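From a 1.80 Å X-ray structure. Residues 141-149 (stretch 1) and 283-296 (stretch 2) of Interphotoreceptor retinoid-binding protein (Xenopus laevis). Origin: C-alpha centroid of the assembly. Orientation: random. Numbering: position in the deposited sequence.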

# COMPACT_ATOMS: atom_id res chain seq x y z
N GLU A 141 -8.89 25.56 0.95
CA GLU A 141 -7.86 25.83 0.01
C GLU A 141 -6.75 24.75 0.17
O GLU A 141 -5.93 24.59 -0.69
N ASN A 142 -6.78 24.06 1.27
CA ASN A 142 -5.81 22.98 1.52
C ASN A 142 -6.55 21.83 2.24
O ASN A 142 -7.61 22.05 2.88
N LEU A 143 -6.07 20.61 2.07
CA LEU A 143 -6.73 19.45 2.67
C LEU A 143 -5.73 18.55 3.33
O LEU A 143 -4.68 18.24 2.79
N ILE A 144 -6.05 18.13 4.52
CA ILE A 144 -5.25 17.19 5.30
C ILE A 144 -5.97 15.90 5.32
O ILE A 144 -7.07 15.85 5.86
N ILE A 145 -5.41 14.82 4.80
CA ILE A 145 -6.05 13.52 4.82
C ILE A 145 -5.30 12.71 5.87
O ILE A 145 -4.08 12.46 5.74
N ASP A 146 -6.00 12.38 6.95
CA ASP A 146 -5.45 11.70 8.08
C ASP A 146 -5.56 10.15 7.96
O ASP A 146 -6.64 9.60 8.08
N LEU A 147 -4.45 9.43 7.65
CA LEU A 147 -4.47 8.02 7.55
C LEU A 147 -3.72 7.33 8.64
O LEU A 147 -3.35 6.12 8.56
N ARG A 148 -3.41 8.10 9.66
CA ARG A 148 -2.69 7.55 10.80
C ARG A 148 -3.36 6.36 11.44
O ARG A 148 -2.66 5.57 12.08
N TYR A 149 -4.68 6.25 11.36
CA TYR A 149 -5.39 5.15 11.95
C TYR A 149 -5.97 4.20 10.94
O TYR A 149 -6.83 3.39 11.26
N LEU A 283 6.95 11.95 14.57
CA LEU A 283 6.18 10.92 15.25
C LEU A 283 4.65 11.23 14.92
O LEU A 283 4.28 12.39 14.65
N ALA A 284 3.87 10.19 14.95
CA ALA A 284 2.43 10.26 14.54
C ALA A 284 1.66 11.37 15.27
O ALA A 284 1.00 12.14 14.65
N ASP A 285 1.91 11.53 16.55
CA ASP A 285 1.25 12.60 17.32
C ASP A 285 1.60 14.00 16.87
O ASP A 285 0.90 14.96 17.20
N GLU A 286 2.67 14.18 16.16
CA GLU A 286 3.10 15.49 15.69
C GLU A 286 2.74 15.83 14.28
O GLU A 286 2.97 16.94 13.83
N ALA A 287 2.15 14.88 13.56
CA ALA A 287 1.86 15.06 12.14
C ALA A 287 0.89 16.11 11.76
O ALA A 287 1.06 16.82 10.76
N LEU A 288 -0.14 16.25 12.56
CA LEU A 288 -1.16 17.30 12.25
C LEU A 288 -0.57 18.68 12.47
O LEU A 288 -0.73 19.55 11.64
N ASP A 289 0.17 18.83 13.54
CA ASP A 289 0.89 20.11 13.80
C ASP A 289 1.86 20.48 12.74
O ASP A 289 1.92 21.62 12.24
N LYS A 290 2.58 19.47 12.27
CA LYS A 290 3.47 19.67 11.14
C LYS A 290 2.86 20.06 9.83
O LYS A 290 3.31 20.98 9.12
N ALA A 291 1.74 19.46 9.48
CA ALA A 291 1.06 19.81 8.35
C ALA A 291 0.57 21.29 8.35
O ALA A 291 0.72 22.01 7.42
N LYS A 292 0.08 21.69 9.48
CA LYS A 292 -0.37 23.06 9.73
C LYS A 292 0.80 24.03 9.61
O LYS A 292 0.61 25.05 8.99
N GLU A 293 1.96 23.67 10.13
CA GLU A 293 3.17 24.46 9.95
C GLU A 293 3.49 24.63 8.51
O GLU A 293 3.73 25.79 8.00
N ILE A 294 3.56 23.51 7.77
CA ILE A 294 3.85 23.58 6.37
C ILE A 294 2.94 24.49 5.60
O ILE A 294 3.37 25.29 4.74
N ILE A 295 1.64 24.35 5.87
CA ILE A 295 0.65 25.15 5.29
C ILE A 295 0.88 26.67 5.59
O ILE A 295 0.80 27.48 4.66
N ALA A 296 1.12 26.97 6.84
CA ALA A 296 1.28 28.38 7.33
C ALA A 296 2.48 29.10 6.73
O ALA A 296 2.35 30.29 6.33

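The apolar centre of the contact is Ile 144, a buried strand residue whose CA-to-CB bond points toward the helix. Strand 142-146 and helix 287-296 run nearly antiparallel, at 164° between their N-to-C directions, and their axes approach to 10.1 Å. Ile 144 lies where the backbones are near, its CA 7.5 Å from the CA of Ala 291, and the small methyl side chain of Ala 291 is consistent with that spacing. With chi1 m (-70°) and chi2 p (51°), Ile 144 reaches three helix residues spaced along the helix. Its CG1 lies 4.2 Å from Ala 291 CB, its CG2 lies 4.1 Å from Leu 288 CD1, and its CD1 comes within 3.4 Å of Ile 295 CD1, a tight apolar approach. The CA-to-CB bond of Leu 288 (t, p) is sideways to the strand, and its CD1 is the atom nearest Ile 144; the CA-to-CB bond of Ile 295 (m, t) points toward the strand.

The strand's alternation is visible in the CB directions: Asn 142 and Ile 144 point toward the helix, whereas Leu 143, between them, points away and contributes no contact. At the Asn 142 end, Ile 295 also packs against the amide, with Asn 142 ND2 3.7 Å from Ile 295 CG2. This is a contact of a polar group with a methyl, and Asn 142 (chi1 m) makes no hydrogen bond across the stretches.

Farther along stretch 1, at Arg 148, the contact becomes polar. Its CA-to-CB bond points toward stretch 2, and chi1 to chi3 are m, t and m. The aliphatic part packs on small side chains: Arg 148 CD is 4.1 Å from Ala 287 CB and 4.3 Å from Ala 284 CB. The guanidinium then donates the one hydrogen bond between the stretches, from Arg 148 NH1 to Ala 284 O, at 2.9 Å with an N-H...acceptor angle of 154°. That oxygen lies at the guanidinium edge, near its plane, where the N-H bonds of the guanidinium point. It also accepts a backbone bond from Ala 287 N to Ala 284 O at 3.2 Å.

Asp 146 (chi1 t) holds the arginine from within stretch 1. Arg 148 NH2 forms a salt bridge with Asp 146 OD2 at 2.8 Å, while Arg 148 NE and the backbone Arg 148 N both bond to Asp 146 OD1, at 2.9 Å and 3.1 Å. With NE and NH2 engaged by the carboxylate, NH1 is the guanidinium nitrogen that bonds to Ala 284 O.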

# COMPACT_ATOMS: atom_id res chain seq x y z
CB GLU A 141 -7.28 27.21 0.27
CG GLU A 141 -8.19 28.34 -0.23
CD GLU A 141 -8.58 28.14 -1.68
OE1 GLU A 141 -7.76 27.62 -2.46
OE2 GLU A 141 -9.71 28.48 -2.09
CB ASN A 142 -4.70 23.47 2.42
CG ASN A 142 -3.77 24.38 1.71
OD1 ASN A 142 -3.01 23.96 0.84
ND2 ASN A 142 -3.83 25.66 2.08
CB LEU A 143 -7.45 18.65 1.58
CG LEU A 143 -8.08 17.33 2.05
CD1 LEU A 143 -9.26 17.66 2.98
CD2 LEU A 143 -8.64 16.46 0.95
CB ILE A 144 -5.01 17.66 6.75
CG1 ILE A 144 -4.07 18.88 6.75
CG2 ILE A 144 -4.38 16.61 7.55
CD1 ILE A 144 -4.44 19.97 5.83
CB ILE A 145 -5.95 12.86 3.41
CG1 ILE A 145 -6.49 13.75 2.30
CG2 ILE A 145 -6.59 11.43 3.45
CD1 ILE A 145 -6.40 13.07 0.93
CB ASP A 146 -6.13 12.15 9.34
CG ASP A 146 -5.40 11.73 10.57
OD1 ASP A 146 -4.46 10.89 10.50
OD2 ASP A 146 -5.73 12.27 11.65
CB LEU A 147 -3.84 7.61 6.18
CG LEU A 147 -4.55 8.14 4.99
CD1 LEU A 147 -3.73 7.71 3.56
CD2 LEU A 147 -6.00 7.77 4.96
CB ARG A 148 -2.41 8.61 11.93
CG ARG A 148 -1.44 9.68 11.46
CD ARG A 148 -1.32 10.83 12.48
NE ARG A 148 -2.57 11.52 12.64
CZ ARG A 148 -2.78 12.49 13.53
NH1 ARG A 148 -1.74 12.94 14.25
NH2 ARG A 148 -3.96 13.09 13.61
CB TYR A 149 -6.55 5.80 12.83
CG TYR A 149 -6.04 6.97 13.65
CD1 TYR A 149 -5.32 6.75 14.76
CD2 TYR A 149 -6.14 8.29 13.18
CE1 TYR A 149 -4.77 7.81 15.50
CE2 TYR A 149 -5.61 9.35 13.89
CZ TYR A 149 -4.96 9.10 15.08
OH TYR A 149 -4.33 10.15 15.76
CB LEU A 283 6.39 11.00 16.79
CG LEU A 283 7.51 10.09 17.35
CD1 LEU A 283 8.69 10.37 16.63
CD2 LEU A 283 7.78 10.40 18.86
CB ALA A 284 1.79 8.95 14.77
CB ASP A 285 1.57 12.47 18.78
CG ASP A 285 1.13 11.24 19.37
OD1 ASP A 285 0.04 10.75 19.02
OD2 ASP A 285 1.81 10.65 20.27
CB GLU A 286 4.68 15.55 15.85
CG GLU A 286 5.17 15.03 17.22
CD GLU A 286 6.76 15.05 17.35
OE1 GLU A 286 7.35 14.65 18.39
OE2 GLU A 286 7.44 15.46 16.38
CB ALA A 287 1.48 13.70 11.54
CB LEU A 288 -2.42 17.07 13.13
CG LEU A 288 -3.56 18.02 12.81
CD1 LEU A 288 -3.95 18.04 11.37
CD2 LEU A 288 -4.73 17.65 13.77
CB ASP A 289 1.61 20.08 15.10
CG ASP A 289 0.67 20.25 16.31
OD1 ASP A 289 -0.44 20.79 16.07
OD2 ASP A 289 0.96 19.78 17.44
CB LYS A 290 4.33 18.40 10.98
CG LYS A 290 5.39 18.52 9.96
CD LYS A 290 6.54 19.41 10.42
CE LYS A 290 7.66 19.53 9.47
NZ LYS A 290 8.76 20.43 10.12
CB ALA A 291 -0.19 18.86 8.23
CB LYS A 292 -1.03 23.16 11.07
CG LYS A 292 -2.46 22.47 11.15
CD LYS A 292 -2.95 22.34 12.63
CE LYS A 292 -4.32 21.84 12.72
NZ LYS A 292 -4.75 21.56 14.10
CB GLU A 293 4.38 23.80 10.60
CG GLU A 293 4.21 23.26 11.96
CD GLU A 293 5.51 22.66 12.54
OE1 GLU A 293 5.33 21.75 13.47
OE2 GLU A 293 6.67 23.09 12.05
CB ILE A 294 3.90 22.18 5.69
CG1 ILE A 294 4.85 21.29 6.38
CG2 ILE A 294 4.19 22.34 4.28
CD1 ILE A 294 6.20 21.78 6.45
CB ILE A 295 -0.71 24.72 5.76
CG1 ILE A 295 -0.97 23.29 5.27
CG2 ILE A 295 -1.77 25.70 5.11
CD1 ILE A 295 -2.19 22.53 5.86
CB ALA A 296 1.41 28.42 8.76